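Local structure of oxidoreductase (Azotobacter vinelandii, 7D5M) at residues V111-E114 and K115-F119; G175-S178 and A179-G183; E327-F330 and E331-S334. The protein probably acts as an NAD-dependent oxidoreductase related to inositol dehydrogenase, and binds the nicotinamide cofactor on a Rossmann fold. All coordinates share one frame; numbering follows the deposited sequence.

In the fold
From the N terminus, the chain first builds the parallel Rossmann sheet, and contact 1 (111-119) makes the turn that leads out of strand 110-113 toward helix 121-133, beside the nicotinamide half of NAD. Contact 2 (175-183) comes next, in the loop that joins strand 165-173 of the large mixed sheet to helix 186-191, near the surface. Contact 3 (327-334) starts helix 329-349. The three follow in series, each closed before the next opens, with none nested or crossed. Contacts 1 and 3 meet where Glu-114 packs on Trp-333, so helix 329-349 is joined to the cofactor site; contact 2 touches neither, its nearest atoms about 11 Å from contact 1.

Contact 1 (V111-E114 and K115-F119); sequences VVCE and KPLCF. With NAD (nicotinamide-adenine-dinucleotide), chain B.
Glu-114 folds back on the chain to meet Lys-115 in the Glu-Lys-Pro sequence characteristic of the Gfo/Idh/MocA family, where strand 110-113 of the Rossmann fold ends beside the cofactor. A bend at chi2 (-52°) curls the carboxylate round until OE1 accepts the backbone N-H of Lys-115 through its anti lone pair. The bond is bent, 134° at the hydrogen, with 2.9 Å between Lys-115 N and Glu-114 OE1. Thr-141 also bonds to OE1 and His-29 to OE2, so both oxygens of this buried acid are engaged and its rotation is fixed. Held this way, it lies against NAD: Glu-114 OE1 is 3.1 Å from C2N of the nicotinamide, and Glu-114 CG is 3.1 Å from ribose O4D. A carboxylate suits this place because its two oxygens can take part in all three bonds at once. The lysine passes the carboxylate with its aliphatic part, CG 3.9 Å from Glu-114 OE1, then kinks at chi3 and chi4 to deliver NZ to the carbonyl of Asp-205. Its own carbonyl faces the ribose, Lys-115 O being 3.0 Å from NAD O2D, a hydroxyl with another acceptor near. A cis peptide bond, readily adopted before proline, precedes Pro-116 and helps to turn the chain; beyond it the apolar end of Leu-117 packs beside the strand end, its CD1 4.1 Å from Cys-113 CB.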
ATOM      1  N   VAL A 111       9.047  36.579 -16.971  1.00 12.37           N
ATOM      2  CA  VAL A 111       8.169  35.557 -17.588  1.00 11.61           C
ATOM      3  C   VAL A 111       8.140  34.323 -16.696  1.00 11.70           C
ATOM      4  O   VAL A 111       9.191  33.944 -16.124  1.00 11.31           O
ATOM      5  CB  VAL A 111       8.628  35.211 -19.019  1.00 12.13           C
ATOM      6  CG1 VAL A 111       7.712  34.171 -19.655  1.00 12.44           C
ATOM      7  CG2 VAL A 111       8.722  36.455 -19.888  1.00 12.03           C
ATOM      8  N   VAL A 112       6.957  33.723 -16.592  1.00 11.27           N
ATOM      9  CA  VAL A 112       6.808  32.295 -16.212  1.00 11.30           C
ATOM     10  C   VAL A 112       6.254  31.582 -17.439  1.00 11.81           C
ATOM     11  O   VAL A 112       5.122  31.895 -17.864  1.00 11.02           O
ATOM     12  CB  VAL A 112       5.910  32.095 -14.987  1.00 11.10           C
ATOM     13  CG1 VAL A 112       5.803  30.616 -14.651  1.00 10.70           C
ATOM     14  CG2 VAL A 112       6.416  32.890 -13.792  1.00 11.55           C
ATOM     15  N   CYS A 113       7.047  30.686 -18.012  1.00 12.42           N
ATOM     16  CA  CYS A 113       6.707  30.014 -19.284  1.00 13.92           C
ATOM     17  C   CYS A 113       6.347  28.563 -18.996  1.00 14.74           C
ATOM     18  O   CYS A 113       7.087  27.875 -18.277  1.00 14.50           O
ATOM     19  CB  CYS A 113       7.831  30.100 -20.304  1.00 14.18           C
ATOM     20  SG  CYS A 113       7.327  29.489 -21.940  1.00 15.61           S
ATOM     21  N   GLU A 114       5.203  28.139 -19.511  1.00 15.98           N
ATOM     22  CA  GLU A 114       4.792  26.722 -19.442  1.00 17.05           C
ATOM     23  C   GLU A 114       5.810  25.867 -20.189  1.00 18.08           C
ATOM     24  O   GLU A 114       6.391  26.336 -21.186  1.00 17.65           O
ATOM     25  CB  GLU A 114       3.392  26.538 -20.006  1.00 17.38           C
ATOM     26  CG  GLU A 114       2.363  26.432 -18.927  1.00 18.11           C
ATOM     27  CD  GLU A 114       2.664  25.390 -17.860  1.00 18.77           C
ATOM     28  OE1 GLU A 114       3.710  24.691 -17.950  1.00 20.41           O
ATOM     29  OE2 GLU A 114       1.873  25.299 -16.940  1.00 16.75           O
ATOM     30  N   LYS A 115       6.057  24.660 -19.684  1.00 18.65           N
ATOM     31  CA  LYS A 115       6.949  23.699 -20.373  1.00 20.93           C
ATOM     32  C   LYS A 115       6.213  23.202 -21.614  1.00 21.98           C
ATOM     33  O   LYS A 115       4.994  23.074 -21.590  1.00 21.16           O
ATOM     34  CB  LYS A 115       7.362  22.580 -19.416  1.00 21.94           C
ATOM     35  CG  LYS A 115       6.206  21.801 -18.809  1.00 24.22           C
ATOM     36  CD  LYS A 115       6.558  20.369 -18.495  1.00 27.55           C
ATOM     37  CE  LYS A 115       6.123  19.386 -19.564  1.00 27.21           C
ATOM     38  NZ  LYS A 115       4.656  19.439 -19.785  1.00 29.34           N
ATOM     39  N   PRO A 116       6.896  23.002 -22.766  1.00 25.04           N
ATOM     40  CA  PRO A 116       8.317  23.292 -22.907  1.00 24.89           C
ATOM     41  C   PRO A 116       8.552  24.747 -23.320  1.00 24.68           C
ATOM     42  O   PRO A 116       7.668  25.386 -23.855  1.00 24.77           O
ATOM     43  CB  PRO A 116       8.711  22.331 -24.032  1.00 26.25           C
ATOM     44  CG  PRO A 116       7.515  22.373 -24.957  1.00 26.22           C
ATOM     45  CD  PRO A 116       6.318  22.536 -24.038  1.00 26.37           C
ATOM     46  N   LEU A 117       9.756  25.239 -23.061  1.00 22.68           N
ATOM     47  CA  LEU A 117      10.204  26.582 -23.485  1.00 22.35           C
ATOM     48  C   LEU A 117       9.861  26.784 -24.965  1.00 20.59           C
ATOM     49  O   LEU A 117       9.405  27.880 -25.333  1.00 21.04           O
ATOM     50  CB  LEU A 117      11.712  26.654 -23.251  1.00 23.33           C
ATOM     51  CG  LEU A 117      12.266  27.968 -22.726  1.00 24.27           C
ATOM     52  CD1 LEU A 117      11.436  28.517 -21.571  1.00 23.94           C
ATOM     53  CD2 LEU A 117      13.709  27.766 -22.298  1.00 24.42           C
ATOM     54  N   CYS A 118      10.117  25.768 -25.791  1.00 18.82           N
ATOM     55  CA  CYS A 118      10.015  25.855 -27.269  1.00 18.02           C
ATOM     56  C   CYS A 118      10.340  24.490 -27.891  1.00 17.80           C
ATOM     57  O   CYS A 118      10.628  23.542 -27.124  1.00 16.44           O
ATOM     58  CB  CYS A 118      10.957  26.929 -27.793  1.00 18.19           C
ATOM     59  SG  CYS A 118      12.639  26.740 -27.153  1.00 18.64           S
ATOM     60  N   PHE A 119      10.284  24.402 -29.222  1.00 18.03           N
ATOM     61  CA  PHE A 119      10.421  23.139 -29.998  1.00 19.21           C
ATOM     62  C   PHE A 119      11.899  22.740 -30.150  1.00 18.12           C
ATOM     63  O   PHE A 119      12.196  21.532 -30.100  1.00 17.93           O
ATOM     64  CB  PHE A 119       9.822  23.265 -31.405  1.00 20.75           C
ATOM     65  CG  PHE A 119       8.324  23.398 -31.512  1.00 23.58           C
ATOM     66  CD1 PHE A 119       7.496  23.225 -30.418  1.00 24.90           C
ATOM     67  CD2 PHE A 119       7.739  23.655 -32.744  1.00 25.24           C
ATOM     68  CE1 PHE A 119       6.120  23.330 -30.549  1.00 26.06           C
ATOM     69  CE2 PHE A 119       6.360  23.763 -32.871  1.00 26.14           C
ATOM     70  CZ  PHE A 119       5.556  23.596 -31.770  1.00 26.06           C
TER
HETATM   71  PA  NAD B 500      -5.333  23.958 -23.353  1.00 22.31           P
HETATM   72  O1A NAD B 500      -5.533  23.710 -24.815  1.00 23.28           O
HETATM   73  O2A NAD B 500      -6.164  23.239 -22.338  1.00 20.27           O
HETATM   74  O5B NAD B 500      -5.437  25.539 -23.087  1.00 21.11           O
HETATM   75  C5B NAD B 500      -4.945  26.529 -24.043  1.00 19.22           C
HETATM   76  C4B NAD B 500      -5.473  27.879 -23.621  1.00 18.31           C
HETATM   77  O4B NAD B 500      -4.738  28.937 -24.288  1.00 17.49           O
HETATM   78  C3B NAD B 500      -6.946  28.138 -23.963  1.00 17.91           C
HETATM   79  O3B NAD B 500      -7.530  28.962 -22.965  1.00 16.96           O
HETATM   80  C2B NAD B 500      -6.834  28.856 -25.313  1.00 17.11           C
HETATM   81  O2B NAD B 500      -7.959  29.628 -25.665  1.00 16.39           O
HETATM   82  C1B NAD B 500      -5.637  29.747 -25.018  1.00 17.63           C
HETATM   83  N9A NAD B 500      -4.928  30.237 -26.190  1.00 18.69           N
HETATM   84  C8A NAD B 500      -4.530  29.494 -27.271  1.00 18.17           C
HETATM   85  N7A NAD B 500      -3.844  30.185 -28.147  1.00 18.83           N
HETATM   86  C5A NAD B 500      -3.766  31.457 -27.603  1.00 19.06           C
HETATM   87  C6A NAD B 500      -3.148  32.639 -28.057  1.00 19.67           C
HETATM   88  N6A NAD B 500      -2.447  32.721 -29.190  1.00 19.35           N
HETATM   89  N1A NAD B 500      -3.248  33.735 -27.265  1.00 19.96           N
HETATM   90  C2A NAD B 500      -3.950  33.638 -26.124  1.00 19.43           C
HETATM   91  N3A NAD B 500      -4.559  32.577 -25.591  1.00 18.79           N
HETATM   92  C4A NAD B 500      -4.430  31.503 -26.391  1.00 19.04           C
HETATM   93  O3  NAD B 500      -3.790  23.664 -22.968  1.00 21.69           O
HETATM   94  PN  NAD B 500      -3.151  23.243 -21.537  1.00 21.76           P
HETATM   95  O1N NAD B 500      -3.274  21.757 -21.347  1.00 22.52           O
HETATM   96  O2N NAD B 500      -3.703  24.151 -20.479  1.00 18.56           O
HETATM   97  O5D NAD B 500      -1.597  23.555 -21.770  1.00 22.26           O
HETATM   98  C5D NAD B 500      -1.126  24.872 -22.064  1.00 20.09           C
HETATM   99  C4D NAD B 500       0.360  24.848 -21.840  1.00 20.46           C
HETATM  100  O4D NAD B 500       0.618  24.414 -20.480  1.00 20.51           O
HETATM  101  C3D NAD B 500       1.118  23.862 -22.738  1.00 19.21           C
HETATM  102  O3D NAD B 500       2.387  24.397 -23.065  1.00 19.76           O
HETATM  103  C2D NAD B 500       1.237  22.612 -21.858  1.00 20.29           C
HETATM  104  O2D NAD B 500       2.346  21.793 -22.197  1.00 18.49           O
HETATM  105  C1D NAD B 500       1.444  23.256 -20.486  1.00 21.01           C
HETATM  106  N1N NAD B 500       1.054  22.396 -19.328  1.00 20.98           N
HETATM  107  C2N NAD B 500       1.952  22.214 -18.298  1.00 21.59           C
HETATM  108  C3N NAD B 500       1.643  21.377 -17.224  1.00 20.09           C
HETATM  109  C7N NAD B 500       2.611  21.355 -16.061  1.00 19.39           C
HETATM  110  O7N NAD B 500       3.469  22.241 -15.983  1.00 17.44           O
HETATM  111  N7N NAD B 500       2.467  20.392 -15.156  1.00 15.95           N
HETATM  112  C4N NAD B 500       0.464  20.626 -17.270  1.00 21.56           C
HETATM  113  C5N NAD B 500      -0.425  20.810 -18.328  1.00 20.98           C
HETATM  114  C6N NAD B 500      -0.174  21.801 -19.251  1.00 21.30           C

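Contact 2 (G175-S178 and A179-G183); sequences GFHS and APVEG
Ala-179 continues directly from Ser-178, the last residue of a type I beta turn that begins at Gly-175. In that turn Gly-175 O is gripped twice from the same face of its plane, by Ser-178 N and, at 2.8 Å, by Ser-178 OG; a short hydroxyl side chain is well suited to folding back onto its own turn. The N-H of Ala-179 gives its hydrogen to a water, 3.0 Å from N, and the same water donates to Phe-176 O, bridging the two segments. Pro-180 is the centre of an inverse gamma turn, with a weak 2.8 Å bond from Val-181 N to Ala-179 O; its ring already restricts the backbone. Val-181 then turns back toward His-177, whose ND1 is hydrogen-bonded to Tyr-201. With chi1 at -63°, its CG2 sits between the backbone N and the carbonyl carbon and meets the imidazole obliquely, 3.3 Å from His-177 CD2; a branched apolar residue can offer a methyl to this ring carbon. Glu-182 forms a salt bridge with Arg-237, which also bonds to His-177 O. Ser-178 O accepts a bond from Arg-166 of the second subunit. The loop leads from strand 165-173 to helix 186-191, where His-177, Val-181 and Glu-182 rest on Thr-188.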
ATOM      1  N   GLY A 175      -2.416   6.489 -18.387  1.00 10.97           N
ATOM      2  CA  GLY A 175      -3.175   5.739 -19.398  1.00 11.23           C
ATOM      3  C   GLY A 175      -4.261   6.569 -20.053  1.00 11.39           C
ATOM      4  O   GLY A 175      -5.056   5.989 -20.801  1.00 11.39           O
ATOM      5  N   PHE A 176      -4.329   7.879 -19.811  1.00 11.94           N
ATOM      6  CA  PHE A 176      -5.512   8.662 -20.256  1.00 12.46           C
ATOM      7  C   PHE A 176      -5.635   8.666 -21.777  1.00 12.89           C
ATOM      8  O   PHE A 176      -6.770   8.862 -22.227  1.00 13.48           O
ATOM      9  CB  PHE A 176      -5.511  10.090 -19.723  1.00 12.86           C
ATOM     10  CG  PHE A 176      -5.811  10.138 -18.247  1.00 13.37           C
ATOM     11  CD1 PHE A 176      -7.087   9.910 -17.765  1.00 13.69           C
ATOM     12  CD2 PHE A 176      -4.796  10.378 -17.344  1.00 14.17           C
ATOM     13  CE1 PHE A 176      -7.343   9.936 -16.400  1.00 13.87           C
ATOM     14  CE2 PHE A 176      -5.056  10.426 -15.983  1.00 14.62           C
ATOM     15  CZ  PHE A 176      -6.325  10.188 -15.515  1.00 14.28           C
ATOM     16  N   HIS A 177      -4.555   8.454 -22.531  1.00 13.21           N
ATOM     17  CA  HIS A 177      -4.607   8.492 -24.019  1.00 13.88           C
ATOM     18  C   HIS A 177      -4.412   7.097 -24.613  1.00 13.71           C
ATOM     19  O   HIS A 177      -3.973   7.003 -25.764  1.00 13.05           O
ATOM     20  CB  HIS A 177      -3.642   9.561 -24.544  1.00 15.19           C
ATOM     21  CG  HIS A 177      -3.948  10.898 -23.960  1.00 16.70           C
ATOM     22  ND1 HIS A 177      -3.007  11.889 -23.842  1.00 18.10           N
ATOM     23  CD2 HIS A 177      -5.087  11.397 -23.434  1.00 18.54           C
ATOM     24  CE1 HIS A 177      -3.556  12.951 -23.271  1.00 19.48           C
ATOM     25  NE2 HIS A 177      -4.834  12.670 -23.005  1.00 18.94           N
ATOM     26  N   SER A 178      -4.767   6.046 -23.869  1.00 13.94           N
ATOM     27  CA  SER A 178      -4.770   4.651 -24.368  1.00 14.54           C
ATOM     28  C   SER A 178      -5.666   4.557 -25.610  1.00 15.14           C
ATOM     29  O   SER A 178      -5.304   3.834 -26.542  1.00 15.88           O
ATOM     30  CB  SER A 178      -5.206   3.698 -23.288  1.00 14.28           C
ATOM     31  OG  SER A 178      -4.275   3.700 -22.207  1.00 14.12           O
ATOM     32  N   ALA A 179      -6.797   5.264 -25.608  1.00 16.64           N
ATOM     33  CA  ALA A 179      -7.730   5.390 -26.753  1.00 18.57           C
ATOM     34  C   ALA A 179      -7.480   6.712 -27.479  1.00 19.99           C
ATOM     35  O   ALA A 179      -6.931   7.647 -26.900  1.00 19.64           O
ATOM     36  CB  ALA A 179      -9.145   5.303 -26.247  1.00 19.43           C
ATOM     37  N   PRO A 180      -7.902   6.850 -28.754  1.00 22.47           N
ATOM     38  CA  PRO A 180      -7.728   8.107 -29.491  1.00 23.21           C
ATOM     39  C   PRO A 180      -8.690   9.227 -29.055  1.00 24.90           C
ATOM     40  O   PRO A 180      -9.576   9.596 -29.814  1.00 25.06           O
ATOM     41  CB  PRO A 180      -7.975   7.681 -30.949  1.00 23.03           C
ATOM     42  CG  PRO A 180      -8.938   6.518 -30.838  1.00 22.80           C
ATOM     43  CD  PRO A 180      -8.543   5.802 -29.564  1.00 22.67           C
ATOM     44  N   VAL A 181      -8.466   9.790 -27.867  1.00 25.87           N
ATOM     45  CA  VAL A 181      -9.376  10.792 -27.230  1.00 26.96           C
ATOM     46  C   VAL A 181      -9.221  12.158 -27.924  1.00 27.34           C
ATOM     47  O   VAL A 181     -10.096  13.032 -27.697  1.00 26.07           O
ATOM     48  CB  VAL A 181      -9.155  10.864 -25.704  1.00 28.20           C
ATOM     49  CG1 VAL A 181      -9.481   9.533 -25.035  1.00 28.14           C
ATOM     50  CG2 VAL A 181      -7.747  11.308 -25.340  1.00 28.81           C
ATOM     51  N   GLU A 182      -8.167  12.339 -28.736  1.00 28.08           N
ATOM     52  CA  GLU A 182      -7.950  13.521 -29.627  1.00 30.13           C
ATOM     53  C   GLU A 182      -9.229  13.876 -30.393  1.00 31.62           C
ATOM     54  O   GLU A 182      -9.385  15.057 -30.762  1.00 30.70           O
ATOM     55  CB  GLU A 182      -6.946  13.257 -30.754  1.00 30.91           C
ATOM     56  CG  GLU A 182      -5.575  12.825 -30.307  1.00 31.51           C
ATOM     57  CD  GLU A 182      -5.403  11.324 -30.198  1.00 28.52           C
ATOM     58  OE1 GLU A 182      -4.682  10.739 -31.036  1.00 25.53           O
ATOM     59  OE2 GLU A 182      -5.965  10.763 -29.258  1.00 26.87           O
ATOM     60  N   GLY A 183     -10.045  12.866 -30.715  1.00 33.36           N
ATOM     61  CA  GLY A 183     -11.308  13.024 -31.461  1.00 36.06           C
ATOM     62  C   GLY A 183     -12.287  13.955 -30.763  1.00 38.32           C
ATOM     63  O   GLY A 183     -13.072  14.614 -31.472  1.00 39.77           O
TER
HETATM   64  O   HOH W   1      -7.927   6.523 -23.180  1.00 16.51           O

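Contact 3 (E327-F330 and E331-S334); sequences EGLF and EAWS. With NAD (nicotinamide-adenine-dinucleotide), chain B.
Glu-331 keeps CG anti to its carbonyl carbon and bends at chi2 (64°), which swings its carboxylate back toward the start of helix 329-349. There OE2 accepts the backbone N-H of Gly-328 through its anti lone pair, a bond of 2.9 Å from Gly-328 N to Glu-331 OE2 and 157° at the hydrogen. Gly-328 is the N-cap and Glu-331 stands three residues on, so this is one half of a capping box; a glycine at the cap has no side chain for the other half, and Gly-328 O instead accepts weak bonds from Glu-331 N and Ala-332 N. The acid is buried but well satisfied, its OE1 forming a salt bridge with Arg-35. Glu-327 packs its OE1 3.7 Å from Glu-331 CB, with the two carboxylate planes 71° apart, and sends its own oxygens to Gln-148 and Arg-320. Were Glu-331 replaced by an alanine, the N-H of Gly-328 would probably lose its acceptor and Arg-35 its anionic mate. Leu-329, the first residue of the helix, and Trp-333, one turn after it, lie side by side and point the same way, Leu-329 CD1 meeting the indole in plane at its edge, 3.6 Å from Trp-333 CD1. The far edge of the indole approaches the carboxamide, with Trp-333 CZ2 3.6 Å from NAD O7N. Ser-334 doubles the helical bond: its N and OG, the latter at 2.7 Å, reach Phe-330 O from opposite faces of its plane. Phe-330 makes a cation-pi contact with Arg-35 of the third subunit, and with Trp-333 it packs on helix 26-34, setting this helix start between the Rossmann domain and a neighbouring subunit.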
ATOM      1  N   GLU A 327      -0.775  17.983   2.019  1.00 10.43           N
ATOM      2  CA  GLU A 327      -0.609  19.035   0.991  1.00 10.29           C
ATOM      3  C   GLU A 327      -0.712  18.367  -0.387  1.00 10.17           C
ATOM      4  O   GLU A 327      -0.705  17.106  -0.477  1.00  9.69           O
ATOM      5  CB  GLU A 327       0.697  19.792   1.213  1.00 10.46           C
ATOM      6  CG  GLU A 327       0.653  20.644   2.470  1.00 10.76           C
ATOM      7  CD  GLU A 327       1.822  21.592   2.666  1.00 11.37           C
ATOM      8  OE1 GLU A 327       2.702  21.661   1.779  1.00 10.90           O
ATOM      9  OE2 GLU A 327       1.822  22.286   3.710  1.00 11.63           O
ATOM     10  N   GLY A 328      -0.862  19.173  -1.429  1.00  9.61           N
ATOM     11  CA  GLY A 328      -1.025  18.644  -2.793  1.00  9.95           C
ATOM     12  C   GLY A 328      -0.267  19.468  -3.807  1.00  9.48           C
ATOM     13  O   GLY A 328       0.576  20.297  -3.421  1.00  9.35           O
ATOM     14  N   LEU A 329      -0.560  19.256  -5.079  1.00  8.97           N
ATOM     15  CA  LEU A 329       0.210  19.892  -6.174  1.00  9.25           C
ATOM     16  C   LEU A 329       0.007  21.416  -6.149  1.00  9.19           C
ATOM     17  O   LEU A 329       0.893  22.127  -6.632  1.00  9.28           O
ATOM     18  CB  LEU A 329      -0.221  19.276  -7.507  1.00  9.59           C
ATOM     19  CG  LEU A 329       0.545  19.762  -8.743  1.00  9.49           C
ATOM     20  CD1 LEU A 329       2.027  19.459  -8.632  1.00  9.88           C
ATOM     21  CD2 LEU A 329      -0.016  19.121 -10.005  1.00 10.02           C
ATOM     22  N   PHE A 330      -1.092  21.927  -5.594  1.00  9.26           N
ATOM     23  CA  PHE A 330      -1.302  23.400  -5.515  1.00  9.29           C
ATOM     24  C   PHE A 330      -0.248  24.026  -4.593  1.00  9.45           C
ATOM     25  O   PHE A 330       0.233  25.136  -4.891  1.00  9.87           O
ATOM     26  CB  PHE A 330      -2.734  23.760  -5.124  1.00  9.83           C
ATOM     27  CG  PHE A 330      -3.711  23.531  -6.247  1.00  9.62           C
ATOM     28  CD1 PHE A 330      -3.979  24.524  -7.174  1.00  9.68           C
ATOM     29  CD2 PHE A 330      -4.345  22.303  -6.389  1.00 10.05           C
ATOM     30  CE1 PHE A 330      -4.876  24.305  -8.211  1.00  9.61           C
ATOM     31  CE2 PHE A 330      -5.235  22.085  -7.433  1.00  9.92           C
ATOM     32  CZ  PHE A 330      -5.487  23.084  -8.348  1.00  9.76           C
ATOM     33  N   GLU A 331       0.131  23.327  -3.528  1.00  9.11           N
ATOM     34  CA  GLU A 331       1.189  23.817  -2.607  1.00  9.40           C
ATOM     35  C   GLU A 331       2.527  23.827  -3.353  1.00  9.14           C
ATOM     36  O   GLU A 331       3.253  24.823  -3.255  1.00  9.27           O
ATOM     37  CB  GLU A 331       1.258  22.967  -1.340  1.00  9.64           C
ATOM     38  CG  GLU A 331       0.176  23.334  -0.342  1.00 10.08           C
ATOM     39  CD  GLU A 331      -1.244  23.077  -0.813  1.00 10.25           C
ATOM     40  OE1 GLU A 331      -1.998  24.072  -1.017  1.00  9.69           O
ATOM     41  OE2 GLU A 331      -1.594  21.898  -1.001  1.00 11.32           O
ATOM     42  N   ALA A 332       2.845  22.744  -4.056  1.00  9.15           N
ATOM     43  CA  ALA A 332       4.080  22.637  -4.868  1.00  9.42           C
ATOM     44  C   ALA A 332       4.144  23.842  -5.821  1.00  8.95           C
ATOM     45  O   ALA A 332       5.190  24.528  -5.887  1.00  8.95           O
ATOM     46  CB  ALA A 332       4.108  21.329  -5.617  1.00  9.65           C
ATOM     47  N   TRP A 333       3.062  24.115  -6.543  1.00  8.89           N
ATOM     48  CA  TRP A 333       3.054  25.246  -7.510  1.00  9.38           C
ATOM     49  C   TRP A 333       3.175  26.584  -6.777  1.00  9.13           C
ATOM     50  O   TRP A 333       3.849  27.490  -7.313  1.00  9.14           O
ATOM     51  CB  TRP A 333       1.809  25.224  -8.382  1.00  9.38           C
ATOM     52  CG  TRP A 333       1.913  24.310  -9.553  1.00  9.93           C
ATOM     53  CD1 TRP A 333       2.097  22.957  -9.565  1.00 10.25           C
ATOM     54  CD2 TRP A 333       1.799  24.720 -10.922  1.00  9.95           C
ATOM     55  NE1 TRP A 333       2.112  22.499 -10.856  1.00 10.36           N
ATOM     56  CE2 TRP A 333       1.927  23.558 -11.706  1.00 10.01           C
ATOM     57  CE3 TRP A 333       1.609  25.958 -11.549  1.00  9.80           C
ATOM     58  CZ2 TRP A 333       1.877  23.602 -13.100  1.00 10.46           C
ATOM     59  CZ3 TRP A 333       1.551  25.996 -12.924  1.00 10.02           C
ATOM     60  CH2 TRP A 333       1.700  24.830 -13.685  1.00  9.96           C
ATOM     61  N   SER A 334       2.516  26.718  -5.628  1.00  9.23           N
ATOM     62  CA  SER A 334       2.593  27.940  -4.778  1.00  9.62           C
ATOM     63  C   SER A 334       4.036  28.159  -4.308  1.00  9.90           C
ATOM     64  O   SER A 334       4.474  29.325  -4.255  1.00  9.89           O
ATOM     65  CB  SER A 334       1.642  27.881  -3.619  1.00  9.70           C
ATOM     66  OG  SER A 334       0.304  27.746  -4.077  1.00 10.30           O
TER
HETATM   67  PA  NAD B 500      -5.333  23.958 -23.353  1.00 22.31           P
HETATM   68  O1A NAD B 500      -5.533  23.710 -24.815  1.00 23.28           O
HETATM   69  O2A NAD B 500      -6.164  23.239 -22.338  1.00 20.27           O
HETATM   70  O5B NAD B 500      -5.437  25.539 -23.087  1.00 21.11           O
HETATM   71  C5B NAD B 500      -4.945  26.529 -24.043  1.00 19.22           C
HETATM   72  C4B NAD B 500      -5.473  27.879 -23.621  1.00 18.31           C
HETATM   73  O4B NAD B 500      -4.738  28.937 -24.288  1.00 17.49           O
HETATM   74  C3B NAD B 500      -6.946  28.138 -23.963  1.00 17.91           C
HETATM   75  O3B NAD B 500      -7.530  28.962 -22.965  1.00 16.96           O
HETATM   76  C2B NAD B 500      -6.834  28.856 -25.313  1.00 17.11           C
HETATM   77  O2B NAD B 500      -7.959  29.628 -25.665  1.00 16.39           O
HETATM   78  C1B NAD B 500      -5.637  29.747 -25.018  1.00 17.63           C
HETATM   79  N9A NAD B 500      -4.928  30.237 -26.190  1.00 18.69           N
HETATM   80  C8A NAD B 500      -4.530  29.494 -27.271  1.00 18.17           C
HETATM   81  N7A NAD B 500      -3.844  30.185 -28.147  1.00 18.83           N
HETATM   82  C5A NAD B 500      -3.766  31.457 -27.603  1.00 19.06           C
HETATM   83  C6A NAD B 500      -3.148  32.639 -28.057  1.00 19.67           C
HETATM   84  N6A NAD B 500      -2.447  32.721 -29.190  1.00 19.35           N
HETATM   85  N1A NAD B 500      -3.248  33.735 -27.265  1.00 19.96           N
HETATM   86  C2A NAD B 500      -3.950  33.638 -26.124  1.00 19.43           C
HETATM   87  N3A NAD B 500      -4.559  32.577 -25.591  1.00 18.79           N
HETATM   88  C4A NAD B 500      -4.430  31.503 -26.391  1.00 19.04           C
HETATM   89  O3  NAD B 500      -3.790  23.664 -22.968  1.00 21.69           O
HETATM   90  PN  NAD B 500      -3.151  23.243 -21.537  1.00 21.76           P
HETATM   91  O1N NAD B 500      -3.274  21.757 -21.347  1.00 22.52           O
HETATM   92  O2N NAD B 500      -3.703  24.151 -20.479  1.00 18.56           O
HETATM   93  O5D NAD B 500      -1.597  23.555 -21.770  1.00 22.26           O
HETATM   94  C5D NAD B 500      -1.126  24.872 -22.064  1.00 20.09           C
HETATM   95  C4D NAD B 500       0.360  24.848 -21.840  1.00 20.46           C
HETATM   96  O4D NAD B 500       0.618  24.414 -20.480  1.00 20.51           O
HETATM   97  C3D NAD B 500       1.118  23.862 -22.738  1.00 19.21           C
HETATM   98  O3D NAD B 500       2.387  24.397 -23.065  1.00 19.76           O
HETATM   99  C2D NAD B 500       1.237  22.612 -21.858  1.00 20.29           C
HETATM  100  O2D NAD B 500       2.346  21.793 -22.197  1.00 18.49           O
HETATM  101  C1D NAD B 500       1.444  23.256 -20.486  1.00 21.01           C
HETATM  102  N1N NAD B 500       1.054  22.396 -19.328  1.00 20.98           N
HETATM  103  C2N NAD B 500       1.952  22.214 -18.298  1.00 21.59           C
HETATM  104  C3N NAD B 500       1.643  21.377 -17.224  1.00 20.09           C
HETATM  105  C7N NAD B 500       2.611  21.355 -16.061  1.00 19.39           C
HETATM  106  O7N NAD B 500       3.469  22.241 -15.983  1.00 17.44           O
HETATM  107  N7N NAD B 500       2.467  20.392 -15.156  1.00 15.95           N
HETATM  108  C4N NAD B 500       0.464  20.626 -17.270  1.00 21.56           C
HETATM  109  C5N NAD B 500      -0.425  20.810 -18.328  1.00 20.98           C
HETATM  110  C6N NAD B 500      -0.174  21.801 -19.251  1.00 21.30           C